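Local coordinates for 6-phosphogluconate dehydratase (PDB 2GP4), which probably catalyses the dehydration of 6-phosphogluconate to 2-dehydro-3-deoxy-6-phosphogluconate, an Entner-Doudoroff pathway step, and is modelled here without its iron-sulfur cluster, at residues 192-197 with 279-284; 366-371 with 402-407; 479-484 with 514-519. One frame throughout, in Å; residues are numbered along the deposited sequence.

Interaction 1: residues 192-197 with 279-284; sequences PMLFVP and KMAAKQ
Leu194 and Val196 point their side chains from the 192-197 chain at one face of helix 272-287, and Ala281 is the residue they meet. Val196 sends CG2 straight to the methyl of Ala281, 3.8 Å from CG2 to CB; with CG1 anti to the backbone N (chi1 -174°), CG2 is the branch carried against the helix. Leu194 comes in with CD2 and lies against the helix backbone as much as against side chains: CD2 is 3.9 Å from Ala281 O and 4.3 Å from Ala281 CB. The same methyl also reaches Gln284, three residues further along the helix, whose CG is 4.1 Å from Leu194 CD2. Gln284 offers only its aliphatic part; its chain bends at chi2 and carries the amide away from the strand, where NE2 donates to Val393 O. Between Leu194 and Val196, Phe195 points away from helix 272-287 and packs on Leu181 and Leu182 of helix 179-186, in the usual alternation of a strand. The four touching residues are buried and the join is largely methyl and methylene, with CD2 also against backbone, so it rests on van der Waals fit and exclusion of water; the small Ala281 probably allows the helix backbone near strand 193-195.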
ATOM      1  N   PRO A 192      10.591  16.720 -13.033  1.00 26.06           N
ATOM      2  CA  PRO A 192       9.209  16.306 -13.253  1.00 26.77           C
ATOM      3  C   PRO A 192       9.173  14.883 -13.792  1.00 27.70           C
ATOM      4  O   PRO A 192      10.047  14.495 -14.582  1.00 27.62           O
ATOM      5  CB  PRO A 192       8.716  17.275 -14.328  1.00 26.77           C
ATOM      6  CG  PRO A 192       9.945  17.682 -15.061  1.00 26.15           C
ATOM      7  CD  PRO A 192      11.043  17.695 -14.044  1.00 25.98           C
HETATM    8  N   MSE A 193       8.183  14.110 -13.355  1.00 28.58           N
HETATM    9  CA  MSE A 193       8.038  12.732 -13.800  1.00 29.82           C
HETATM   10  C   MSE A 193       6.583  12.315 -13.839  1.00 29.63           C
HETATM   11  O   MSE A 193       5.750  12.851 -13.105  1.00 29.52           O
HETATM   12  CB  MSE A 193       8.820  11.779 -12.895  1.00 29.81           C
HETATM   13  CG  MSE A 193      10.329  11.945 -12.959  1.00 30.61           C
HETATM   14 SE   MSE A 193      11.180  10.750 -11.711  1.00 32.50          SE
HETATM   15  CE  MSE A 193      12.952  11.534 -11.635  1.00 30.82           C
ATOM     16  N   LEU A 194       6.289  11.360 -14.716  1.00 29.78           N
ATOM     17  CA  LEU A 194       4.977  10.740 -14.790  1.00 29.99           C
ATOM     18  C   LEU A 194       5.128   9.234 -14.809  1.00 30.16           C
ATOM     19  O   LEU A 194       6.030   8.704 -15.466  1.00 30.06           O
ATOM     20  CB  LEU A 194       4.235  11.175 -16.056  1.00 29.94           C
ATOM     21  CG  LEU A 194       3.420  12.466 -16.035  1.00 30.08           C
ATOM     22  CD1 LEU A 194       4.304  13.707 -16.101  1.00 29.67           C
ATOM     23  CD2 LEU A 194       2.441  12.454 -17.192  1.00 30.67           C
ATOM     24  N   PHE A 195       4.245   8.554 -14.080  1.00 30.33           N
ATOM     25  CA  PHE A 195       4.105   7.112 -14.196  1.00 30.84           C
ATOM     26  C   PHE A 195       3.253   6.790 -15.425  1.00 31.35           C
ATOM     27  O   PHE A 195       2.240   7.449 -15.681  1.00 31.31           O
ATOM     28  CB  PHE A 195       3.479   6.525 -12.930  1.00 30.75           C
ATOM     29  CG  PHE A 195       4.454   6.342 -11.793  1.00 30.63           C
ATOM     30  CD1 PHE A 195       4.788   7.408 -10.962  1.00 30.00           C
ATOM     31  CD2 PHE A 195       5.033   5.095 -11.548  1.00 29.97           C
ATOM     32  CE1 PHE A 195       5.684   7.238  -9.907  1.00 30.10           C
ATOM     33  CE2 PHE A 195       5.928   4.917 -10.493  1.00 29.66           C
ATOM     34  CZ  PHE A 195       6.255   5.990  -9.673  1.00 29.90           C
ATOM     35  N   VAL A 196       3.685   5.792 -16.192  1.00 31.87           N
ATOM     36  CA  VAL A 196       3.001   5.384 -17.410  1.00 32.62           C
ATOM     37  C   VAL A 196       2.542   3.927 -17.264  1.00 33.39           C
ATOM     38  O   VAL A 196       3.336   3.000 -17.436  1.00 33.50           O
ATOM     39  CB  VAL A 196       3.901   5.558 -18.661  1.00 32.53           C
ATOM     40  CG1 VAL A 196       3.123   5.272 -19.932  1.00 32.67           C
ATOM     41  CG2 VAL A 196       4.489   6.961 -18.720  1.00 32.73           C
ATOM     42  N   PRO A 197       1.257   3.721 -16.927  1.00 34.29           N
ATOM     43  CA  PRO A 197       0.754   2.374 -16.662  1.00 34.99           C
ATOM     44  C   PRO A 197       0.508   1.566 -17.933  1.00 35.82           C
ATOM     45  O   PRO A 197       0.246   2.137 -18.999  1.00 36.20           O
ATOM     46  CB  PRO A 197      -0.566   2.634 -15.944  1.00 35.03           C
ATOM     47  CG  PRO A 197      -1.027   3.937 -16.490  1.00 34.78           C
ATOM     48  CD  PRO A 197       0.206   4.744 -16.763  1.00 34.17           C
ATOM     49  N   LYS A 279       1.413   8.605 -25.570  1.00 42.50           N
ATOM     50  CA  LYS A 279       1.892   9.776 -26.296  1.00 42.97           C
ATOM     51  C   LYS A 279       1.699  11.035 -25.458  1.00 43.20           C
ATOM     52  O   LYS A 279       2.575  11.904 -25.418  1.00 43.31           O
ATOM     53  CB  LYS A 279       1.165   9.930 -27.638  1.00 43.10           C
ATOM     54  CG  LYS A 279       0.983   8.645 -28.445  1.00 43.74           C
ATOM     55  CD  LYS A 279       2.240   8.236 -29.202  1.00 44.81           C
ATOM     56  CE  LYS A 279       1.952   7.099 -30.177  1.00 45.13           C
ATOM     57  NZ  LYS A 279       0.969   7.494 -31.230  1.00 45.90           N
HETATM   58  N   MSE A 280       0.550  11.126 -24.791  1.00 43.44           N
HETATM   59  CA  MSE A 280       0.231  12.278 -23.955  1.00 43.69           C
HETATM   60  C   MSE A 280       1.170  12.364 -22.754  1.00 43.28           C
HETATM   61  O   MSE A 280       1.619  13.450 -22.388  1.00 43.07           O
HETATM   62  CB  MSE A 280      -1.228  12.227 -23.497  1.00 44.32           C
HETATM   63  CG  MSE A 280      -1.707  13.499 -22.825  1.00 45.53           C
HETATM   64 SE   MSE A 280      -1.721  14.987 -24.075  1.00 51.23          SE
HETATM   65  CE  MSE A 280      -1.542  16.471 -22.815  1.00 47.16           C
ATOM     66  N   ALA A 281       1.467  11.214 -22.156  1.00 42.91           N
ATOM     67  CA  ALA A 281       2.407  11.143 -21.040  1.00 42.78           C
ATOM     68  C   ALA A 281       3.759  11.750 -21.412  1.00 42.67           C
ATOM     69  O   ALA A 281       4.315  12.520 -20.637  1.00 42.51           O
ATOM     70  CB  ALA A 281       2.568   9.708 -20.563  1.00 42.65           C
ATOM     71  N   ALA A 282       4.260  11.415 -22.603  1.00 42.66           N
ATOM     72  CA  ALA A 282       5.528  11.950 -23.120  1.00 42.64           C
ATOM     73  C   ALA A 282       5.498  13.465 -23.293  1.00 42.64           C
ATOM     74  O   ALA A 282       6.408  14.160 -22.843  1.00 42.60           O
ATOM     75  CB  ALA A 282       5.906  11.273 -24.443  1.00 42.59           C
ATOM     76  N   LYS A 283       4.452  13.968 -23.942  1.00 42.75           N
ATOM     77  CA  LYS A 283       4.299  15.404 -24.177  1.00 42.96           C
ATOM     78  C   LYS A 283       4.149  16.189 -22.873  1.00 42.89           C
ATOM     79  O   LYS A 283       4.678  17.295 -22.741  1.00 42.90           O
ATOM     80  CB  LYS A 283       3.096  15.684 -25.086  1.00 42.99           C
ATOM     81  CG  LYS A 283       3.281  15.266 -26.543  1.00 43.46           C
ATOM     82  CD  LYS A 283       2.112  15.733 -27.409  1.00 43.48           C
ATOM     83  CE  LYS A 283       2.341  15.431 -28.890  1.00 44.59           C
ATOM     84  NZ  LYS A 283       2.373  13.969 -29.207  1.00 44.22           N
ATOM     85  N   GLN A 284       3.436  15.604 -21.913  1.00 42.78           N
ATOM     86  CA  GLN A 284       3.112  16.285 -20.668  1.00 42.69           C
ATOM     87  C   GLN A 284       4.332  16.533 -19.779  1.00 42.92           C
ATOM     88  O   GLN A 284       4.433  17.601 -19.173  1.00 42.74           O
ATOM     89  CB  GLN A 284       1.998  15.540 -19.917  1.00 42.56           C
ATOM     90  CG  GLN A 284       1.505  16.213 -18.638  1.00 42.09           C
ATOM     91  CD  GLN A 284       0.802  17.549 -18.867  1.00 41.07           C
ATOM     92  OE1 GLN A 284       0.601  17.982 -19.999  1.00 41.08           O
ATOM     93  NE2 GLN A 284       0.425  18.204 -17.778  1.00 40.23           N
TER

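Interaction 2: residues 366-371 with 402-407; sequences HFHAAG and TQEPKL
One water lies between His368 and Glu404 and a second between Gly371 and Glu404, so the segments are joined by bridging rather than direct bonding. NE2 of His368 stands 3.8 Å from OE2 of Glu404, too far for a hydrogen bond, with the imidazole and carboxylate planes 46° apart and the side chains running past each other in opposite directions. His368 reaches this far because CG is anti to the backbone N (chi1 178°), which swings the ring out from the helix.

Water carries the polar links. One water donates to Glu404 OE2 at 3.0 Å and lies in the plane of the His368 ring at its edge, where its bond to NE2 is weak. A second water donates to Glu404 OE2 and to Gly371 O, at 2.7 Å from each oxygen, so a single carboxylate oxygen accepts from both waters.

Outside the two segments, the His368 ring meets that of Phe266, their planes nearly parallel, and Glu404 touches Ala374 of helix 372-383.

Gly371, with positive phi and two bonds back into the last turn, ends helix 364-370 in a Schellman motif, and the arrangement ties that helix end through water to the two-stranded antiparallel hairpin 403-416.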
ATOM      1  N   HIS A 366     -14.359  -4.708 -13.360  1.00 31.62           N
ATOM      2  CA  HIS A 366     -15.724  -4.633 -12.837  1.00 30.69           C
ATOM      3  C   HIS A 366     -15.876  -3.375 -11.978  1.00 30.19           C
ATOM      4  O   HIS A 366     -16.887  -2.670 -12.064  1.00 29.87           O
ATOM      5  CB  HIS A 366     -16.018  -5.877 -11.987  1.00 30.60           C
ATOM      6  CG  HIS A 366     -17.473  -6.108 -11.705  1.00 30.12           C
ATOM      7  ND1 HIS A 366     -18.393  -5.085 -11.603  1.00 29.52           N
ATOM      8  CD2 HIS A 366     -18.160  -7.252 -11.471  1.00 30.08           C
ATOM      9  CE1 HIS A 366     -19.583  -5.590 -11.336  1.00 28.98           C
ATOM     10  NE2 HIS A 366     -19.470  -6.901 -11.251  1.00 29.31           N
ATOM     11  N   PHE A 367     -14.867  -3.114 -11.147  1.00 29.47           N
ATOM     12  CA  PHE A 367     -14.793  -1.899 -10.344  1.00 28.82           C
ATOM     13  C   PHE A 367     -14.859  -0.656 -11.230  1.00 28.42           C
ATOM     14  O   PHE A 367     -15.604   0.283 -10.938  1.00 28.07           O
ATOM     15  CB  PHE A 367     -13.513  -1.902  -9.496  1.00 28.63           C
ATOM     16  CG  PHE A 367     -13.189  -0.579  -8.864  1.00 28.36           C
ATOM     17  CD1 PHE A 367     -13.917  -0.110  -7.778  1.00 28.00           C
ATOM     18  CD2 PHE A 367     -12.138   0.194  -9.346  1.00 28.55           C
ATOM     19  CE1 PHE A 367     -13.611   1.114  -7.187  1.00 27.98           C
ATOM     20  CE2 PHE A 367     -11.826   1.421  -8.761  1.00 28.75           C
ATOM     21  CZ  PHE A 367     -12.565   1.877  -7.677  1.00 28.64           C
ATOM     22  N   HIS A 368     -14.085  -0.673 -12.315  1.00 28.00           N
ATOM     23  CA  HIS A 368     -14.003   0.451 -13.238  1.00 27.74           C
ATOM     24  C   HIS A 368     -15.308   0.677 -13.998  1.00 27.40           C
ATOM     25  O   HIS A 368     -15.751   1.808 -14.143  1.00 27.26           O
ATOM     26  CB  HIS A 368     -12.835   0.265 -14.206  1.00 27.77           C
ATOM     27  CG  HIS A 368     -12.721   1.354 -15.226  1.00 28.04           C
ATOM     28  ND1 HIS A 368     -13.042   1.167 -16.552  1.00 28.34           N
ATOM     29  CD2 HIS A 368     -12.332   2.646 -15.110  1.00 28.11           C
ATOM     30  CE1 HIS A 368     -12.850   2.296 -17.211  1.00 28.68           C
ATOM     31  NE2 HIS A 368     -12.416   3.208 -16.360  1.00 28.07           N
ATOM     32  N   ALA A 369     -15.919  -0.406 -14.468  1.00 27.22           N
ATOM     33  CA  ALA A 369     -17.201  -0.340 -15.165  1.00 27.13           C
ATOM     34  C   ALA A 369     -18.351   0.163 -14.278  1.00 27.01           C
ATOM     35  O   ALA A 369     -19.306   0.762 -14.777  1.00 27.02           O
ATOM     36  CB  ALA A 369     -17.539  -1.691 -15.780  1.00 27.07           C
ATOM     37  N   ALA A 370     -18.249  -0.071 -12.971  1.00 26.82           N
ATOM     38  CA  ALA A 370     -19.241   0.409 -12.003  1.00 26.97           C
ATOM     39  C   ALA A 370     -19.192   1.931 -11.794  1.00 27.02           C
ATOM     40  O   ALA A 370     -20.186   2.546 -11.413  1.00 26.77           O
ATOM     41  CB  ALA A 370     -19.077  -0.313 -10.670  1.00 26.83           C
ATOM     42  N   GLY A 371     -18.032   2.529 -12.049  1.00 27.30           N
ATOM     43  CA  GLY A 371     -17.834   3.962 -11.825  1.00 27.44           C
ATOM     44  C   GLY A 371     -16.366   4.320 -11.738  1.00 27.53           C
ATOM     45  O   GLY A 371     -15.956   5.373 -12.219  1.00 27.53           O
ATOM     46  N   THR A 402     -11.476  13.456 -11.579  1.00 23.64           N
ATOM     47  CA  THR A 402     -12.867  13.013 -11.720  1.00 23.91           C
ATOM     48  C   THR A 402     -13.242  12.894 -13.197  1.00 24.19           C
ATOM     49  O   THR A 402     -14.377  12.563 -13.532  1.00 24.10           O
ATOM     50  CB  THR A 402     -13.864  13.961 -11.011  1.00 23.74           C
ATOM     51  OG1 THR A 402     -13.913  15.224 -11.694  1.00 23.55           O
ATOM     52  CG2 THR A 402     -13.471  14.172  -9.562  1.00 23.62           C
ATOM     53  N   GLN A 403     -12.282  13.178 -14.073  1.00 24.80           N
ATOM     54  CA  GLN A 403     -12.494  13.073 -15.514  1.00 25.56           C
ATOM     55  C   GLN A 403     -11.843  11.821 -16.105  1.00 25.85           C
ATOM     56  O   GLN A 403     -10.854  11.305 -15.572  1.00 25.95           O
ATOM     57  CB  GLN A 403     -11.990  14.323 -16.236  1.00 25.50           C
ATOM     58  CG  GLN A 403     -12.805  15.575 -15.978  1.00 25.78           C
ATOM     59  CD  GLN A 403     -12.790  16.531 -17.164  1.00 26.61           C
ATOM     60  OE1 GLN A 403     -11.753  16.737 -17.803  1.00 26.94           O
ATOM     61  NE2 GLN A 403     -13.947  17.113 -17.467  1.00 25.60           N
ATOM     62  N   GLU A 404     -12.401  11.353 -17.217  1.00 26.26           N
ATOM     63  CA  GLU A 404     -11.991  10.096 -17.830  1.00 26.76           C
ATOM     64  C   GLU A 404     -11.544  10.299 -19.270  1.00 26.78           C
ATOM     65  O   GLU A 404     -12.187  11.041 -20.014  1.00 26.59           O
ATOM     66  CB  GLU A 404     -13.137   9.082 -17.797  1.00 26.71           C
ATOM     67  CG  GLU A 404     -13.563   8.648 -16.410  1.00 27.14           C
ATOM     68  CD  GLU A 404     -14.574   7.509 -16.438  1.00 27.66           C
ATOM     69  OE1 GLU A 404     -15.624   7.638 -17.111  1.00 27.99           O
ATOM     70  OE2 GLU A 404     -14.314   6.480 -15.775  1.00 28.59           O
ATOM     71  N   PRO A 405     -10.444   9.626 -19.670  1.00 27.04           N
ATOM     72  CA  PRO A 405      -9.946   9.733 -21.035  1.00 27.26           C
ATOM     73  C   PRO A 405     -10.806   8.969 -22.035  1.00 27.47           C
ATOM     74  O   PRO A 405     -11.331   7.902 -21.726  1.00 27.41           O
ATOM     75  CB  PRO A 405      -8.545   9.123 -20.949  1.00 27.39           C
ATOM     76  CG  PRO A 405      -8.611   8.180 -19.793  1.00 27.22           C
ATOM     77  CD  PRO A 405      -9.611   8.735 -18.838  1.00 26.87           C
ATOM     78  N   LYS A 406     -10.949   9.540 -23.224  1.00 27.88           N
ATOM     79  CA  LYS A 406     -11.710   8.938 -24.307  1.00 28.42           C
ATOM     80  C   LYS A 406     -10.978   9.180 -25.610  1.00 28.47           C
ATOM     81  O   LYS A 406     -10.321  10.206 -25.774  1.00 28.48           O
ATOM     82  CB  LYS A 406     -13.117   9.549 -24.399  1.00 28.39           C
ATOM     83  CG  LYS A 406     -14.039   9.262 -23.220  1.00 28.96           C
ATOM     84  CD  LYS A 406     -14.712   7.906 -23.330  1.00 30.20           C
ATOM     85  CE  LYS A 406     -15.772   7.751 -22.256  1.00 31.00           C
ATOM     86  NZ  LYS A 406     -16.086   6.326 -22.001  1.00 32.02           N
ATOM     87  N   LEU A 407     -11.099   8.237 -26.535  1.00 28.69           N
ATOM     88  CA  LEU A 407     -10.578   8.424 -27.877  1.00 29.19           C
ATOM     89  C   LEU A 407     -11.752   8.580 -28.843  1.00 29.36           C
ATOM     90  O   LEU A 407     -12.263   7.598 -29.389  1.00 29.23           O
ATOM     91  CB  LEU A 407      -9.663   7.260 -28.265  1.00 29.27           C
ATOM     92  CG  LEU A 407      -8.765   7.406 -29.495  1.00 29.48           C
ATOM     93  CD1 LEU A 407      -7.776   8.556 -29.351  1.00 28.92           C
ATOM     94  CD2 LEU A 407      -8.033   6.094 -29.750  1.00 29.27           C
TER
HETATM   95  O   HOH W   1     -11.322   6.288 -15.475  1.00 30.07           O
HETATM   96  O   HOH W   2     -13.510   5.900 -13.316  1.00 40.07           O

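Interaction 3: residues 479-484 with 514-519; sequences ALFKSG and LGSLQD
Two helices of the C-terminal, mainly beta-sheet part of the protein meet here, 477-482 near its C-terminal end and 511-519 in its last turns, and one aromatic ring spans the distance between them. Phe481 points at the other helix, its CG anti to the backbone N (chi1 176°), which extends the ring well out from its own helix; the nearest CA atoms, those of Phe481 and Leu514, remain 9.2 Å apart. The ring touches with one corner. Its CE2 lies 3.4 Å from CD1 of Leu517, a close carbon-carbon approach, and CD2 is 3.9 Å from the same methyl. Leu517 does not start out aimed at the ring, but its end bends nearer, and the two side chains slide past each other in opposite directions. On the preceding residue, Ser516 OG sits 3.9 Å from Phe481 CE2 and approaches the ring obliquely; this hydroxyl is bonded to Leu513 O within its own helix, so against Phe481 it acts by contact alone. An alanine in place of Phe481 is likely to open a gap between the helices and leave Leu517 CD1 without its aromatic partner.

Just beyond the ring, the first helix stops. Gly484, at positive phi, is the C-prime residue of a Schellman motif, with its N bonded to Phe481 O, while Ser483 OG donates to Leu480 O at 3.1 Å from above the carbonyl plane. Both helices also rest on the eight-stranded mixed sheet: Leu480 packs on Val469 and Ile471 of strand 463-471, and Leu514 and Leu517 pack on strand 524-528. Phe481 thus joins the two helices side to side above the sheet, with strand 490-494 lying between those two strands in the sheet order.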
ATOM      1  N   ALA A 479       0.785 -29.398  11.891  1.00 28.20           N
ATOM      2  CA  ALA A 479       0.988 -30.546  12.780  1.00 28.29           C
ATOM      3  C   ALA A 479       0.332 -30.328  14.150  1.00 28.44           C
ATOM      4  O   ALA A 479      -0.185 -31.265  14.769  1.00 28.53           O
ATOM      5  CB  ALA A 479       2.472 -30.836  12.936  1.00 28.05           C
ATOM      6  N   LEU A 480       0.365 -29.078  14.601  1.00 28.58           N
ATOM      7  CA  LEU A 480      -0.226 -28.657  15.860  1.00 28.57           C
ATOM      8  C   LEU A 480      -1.748 -28.732  15.751  1.00 28.73           C
ATOM      9  O   LEU A 480      -2.427 -29.188  16.677  1.00 28.66           O
ATOM     10  CB  LEU A 480       0.229 -27.227  16.156  1.00 28.59           C
ATOM     11  CG  LEU A 480       0.493 -26.685  17.562  1.00 28.59           C
ATOM     12  CD1 LEU A 480       1.180 -27.684  18.482  1.00 28.46           C
ATOM     13  CD2 LEU A 480       1.340 -25.430  17.420  1.00 28.51           C
ATOM     14  N   PHE A 481      -2.263 -28.294  14.602  1.00 28.82           N
ATOM     15  CA  PHE A 481      -3.688 -28.340  14.280  1.00 28.93           C
ATOM     16  C   PHE A 481      -4.208 -29.782  14.209  1.00 29.23           C
ATOM     17  O   PHE A 481      -5.293 -30.085  14.709  1.00 29.26           O
ATOM     18  CB  PHE A 481      -3.921 -27.619  12.948  1.00 28.73           C
ATOM     19  CG  PHE A 481      -5.337 -27.685  12.448  1.00 28.59           C
ATOM     20  CD1 PHE A 481      -5.754 -28.733  11.634  1.00 28.72           C
ATOM     21  CD2 PHE A 481      -6.246 -26.687  12.766  1.00 28.79           C
ATOM     22  CE1 PHE A 481      -7.064 -28.799  11.160  1.00 29.06           C
ATOM     23  CE2 PHE A 481      -7.557 -26.740  12.293  1.00 29.06           C
ATOM     24  CZ  PHE A 481      -7.967 -27.799  11.490  1.00 29.16           C
ATOM     25  N   LYS A 482      -3.423 -30.657  13.580  1.00 29.65           N
ATOM     26  CA  LYS A 482      -3.778 -32.069  13.397  1.00 29.98           C
ATOM     27  C   LYS A 482      -3.777 -32.882  14.694  1.00 30.04           C
ATOM     28  O   LYS A 482      -4.464 -33.903  14.787  1.00 30.15           O
ATOM     29  CB  LYS A 482      -2.835 -32.721  12.381  1.00 30.05           C
ATOM     30  CG  LYS A 482      -3.172 -32.409  10.939  1.00 30.37           C
ATOM     31  CD  LYS A 482      -2.089 -32.894  10.002  1.00 31.17           C
ATOM     32  CE  LYS A 482      -2.568 -32.844   8.564  1.00 32.07           C
ATOM     33  NZ  LYS A 482      -1.430 -32.945   7.617  1.00 32.81           N
ATOM     34  N   SER A 483      -2.995 -32.442  15.680  1.00 30.06           N
ATOM     35  CA  SER A 483      -2.941 -33.115  16.978  1.00 30.16           C
ATOM     36  C   SER A 483      -3.999 -32.562  17.930  1.00 30.04           C
ATOM     37  O   SER A 483      -4.025 -32.914  19.114  1.00 30.10           O
ATOM     38  CB  SER A 483      -1.542 -33.011  17.601  1.00 30.12           C
ATOM     39  OG  SER A 483      -1.262 -31.691  18.029  1.00 30.97           O
ATOM     40  N   GLY A 484      -4.861 -31.693  17.403  1.00 29.82           N
ATOM     41  CA  GLY A 484      -5.978 -31.136  18.162  1.00 29.54           C
ATOM     42  C   GLY A 484      -5.555 -30.123  19.209  1.00 29.33           C
ATOM     43  O   GLY A 484      -6.359 -29.729  20.058  1.00 29.30           O
ATOM     44  N   LEU A 514      -7.214 -21.148  11.084  1.00 29.43           N
ATOM     45  CA  LEU A 514      -7.738 -20.357  12.193  1.00 29.29           C
ATOM     46  C   LEU A 514      -9.181 -19.928  11.979  1.00 29.22           C
ATOM     47  O   LEU A 514      -9.959 -19.864  12.936  1.00 28.91           O
ATOM     48  CB  LEU A 514      -6.835 -19.162  12.477  1.00 29.38           C
ATOM     49  CG  LEU A 514      -5.791 -19.599  13.506  1.00 29.42           C
ATOM     50  CD1 LEU A 514      -4.373 -19.475  12.978  1.00 29.35           C
ATOM     51  CD2 LEU A 514      -5.984 -18.868  14.832  1.00 29.82           C
ATOM     52  N   GLY A 515      -9.529 -19.651  10.720  1.00 29.13           N
ATOM     53  CA  GLY A 515     -10.914 -19.391  10.323  1.00 28.86           C
ATOM     54  C   GLY A 515     -11.823 -20.571  10.618  1.00 28.80           C
ATOM     55  O   GLY A 515     -12.928 -20.393  11.130  1.00 28.87           O
ATOM     56  N   SER A 516     -11.353 -21.780  10.307  1.00 28.62           N
ATOM     57  CA  SER A 516     -12.114 -22.998  10.602  1.00 28.68           C
ATOM     58  C   SER A 516     -12.235 -23.249  12.112  1.00 28.48           C
ATOM     59  O   SER A 516     -13.229 -23.803  12.571  1.00 28.92           O
ATOM     60  CB  SER A 516     -11.528 -24.223   9.880  1.00 28.59           C
ATOM     61  OG  SER A 516     -10.337 -24.693  10.489  1.00 28.76           O
ATOM     62  N   LEU A 517     -11.220 -22.838  12.870  1.00 28.23           N
ATOM     63  CA  LEU A 517     -11.245 -22.880  14.332  1.00 27.92           C
ATOM     64  C   LEU A 517     -12.286 -21.926  14.914  1.00 27.92           C
ATOM     65  O   LEU A 517     -12.990 -22.277  15.865  1.00 28.12           O
ATOM     66  CB  LEU A 517      -9.863 -22.540  14.891  1.00 27.92           C
ATOM     67  CG  LEU A 517      -8.915 -23.635  15.391  1.00 28.13           C
ATOM     68  CD1 LEU A 517      -9.125 -24.980  14.711  1.00 27.87           C
ATOM     69  CD2 LEU A 517      -7.467 -23.168  15.259  1.00 27.88           C
ATOM     70  N   GLN A 518     -12.368 -20.723  14.344  1.00 27.68           N
ATOM     71  CA  GLN A 518     -13.394 -19.748  14.701  1.00 27.58           C
ATOM     72  C   GLN A 518     -14.788 -20.261  14.316  1.00 27.75           C
ATOM     73  O   GLN A 518     -15.739 -20.115  15.089  1.00 27.57           O
ATOM     74  CB  GLN A 518     -13.099 -18.386  14.042  1.00 27.40           C
ATOM     75  CG  GLN A 518     -14.078 -17.266  14.401  1.00 26.97           C
ATOM     76  CD  GLN A 518     -13.630 -15.895  13.908  1.00 27.54           C
ATOM     77  OE1 GLN A 518     -12.749 -15.264  14.500  1.00 27.24           O
ATOM     78  NE2 GLN A 518     -14.254 -15.417  12.836  1.00 26.69           N
ATOM     79  N   ASP A 519     -14.892 -20.868  13.131  1.00 28.09           N
ATOM     80  CA  ASP A 519     -16.164 -21.396  12.611  1.00 28.56           C
ATOM     81  C   ASP A 519     -16.771 -22.459  13.520  1.00 28.57           C
ATOM     82  O   ASP A 519     -17.986 -22.490  13.720  1.00 28.56           O
ATOM     83  CB  ASP A 519     -15.987 -21.952  11.193  1.00 28.66           C
ATOM     84  CG  ASP A 519     -15.824 -20.857  10.147  1.00 29.31           C
ATOM     85  OD1 ASP A 519     -15.846 -19.660  10.509  1.00 29.46           O
ATOM     86  OD2 ASP A 519     -15.670 -21.193   8.955  1.00 30.06           O
TER

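Overall arrangement
From the N terminus, interaction 1 comes first: strand 193-195, at one edge of a three-stranded sheet, is closed against helix 272-287 over an 81-residue connection that includes helices but no strand. Interaction 2 follows, bringing the end of helix 364-370 to the hairpin strand 403-408 after 30 residues. Interaction 3 closes last, pairing helices 477-482 and 511-519 across a 29-residue connection. The three run in series, neither nesting nor crossing. Interactions 1 and 2 are neighbours, with centres 19 Å apart, and helix 272-287 links them, since Pro405 and Leu407 also pack on it. Interaction 3 lies in the C-terminal part, its centre 51 Å from that of interaction 1.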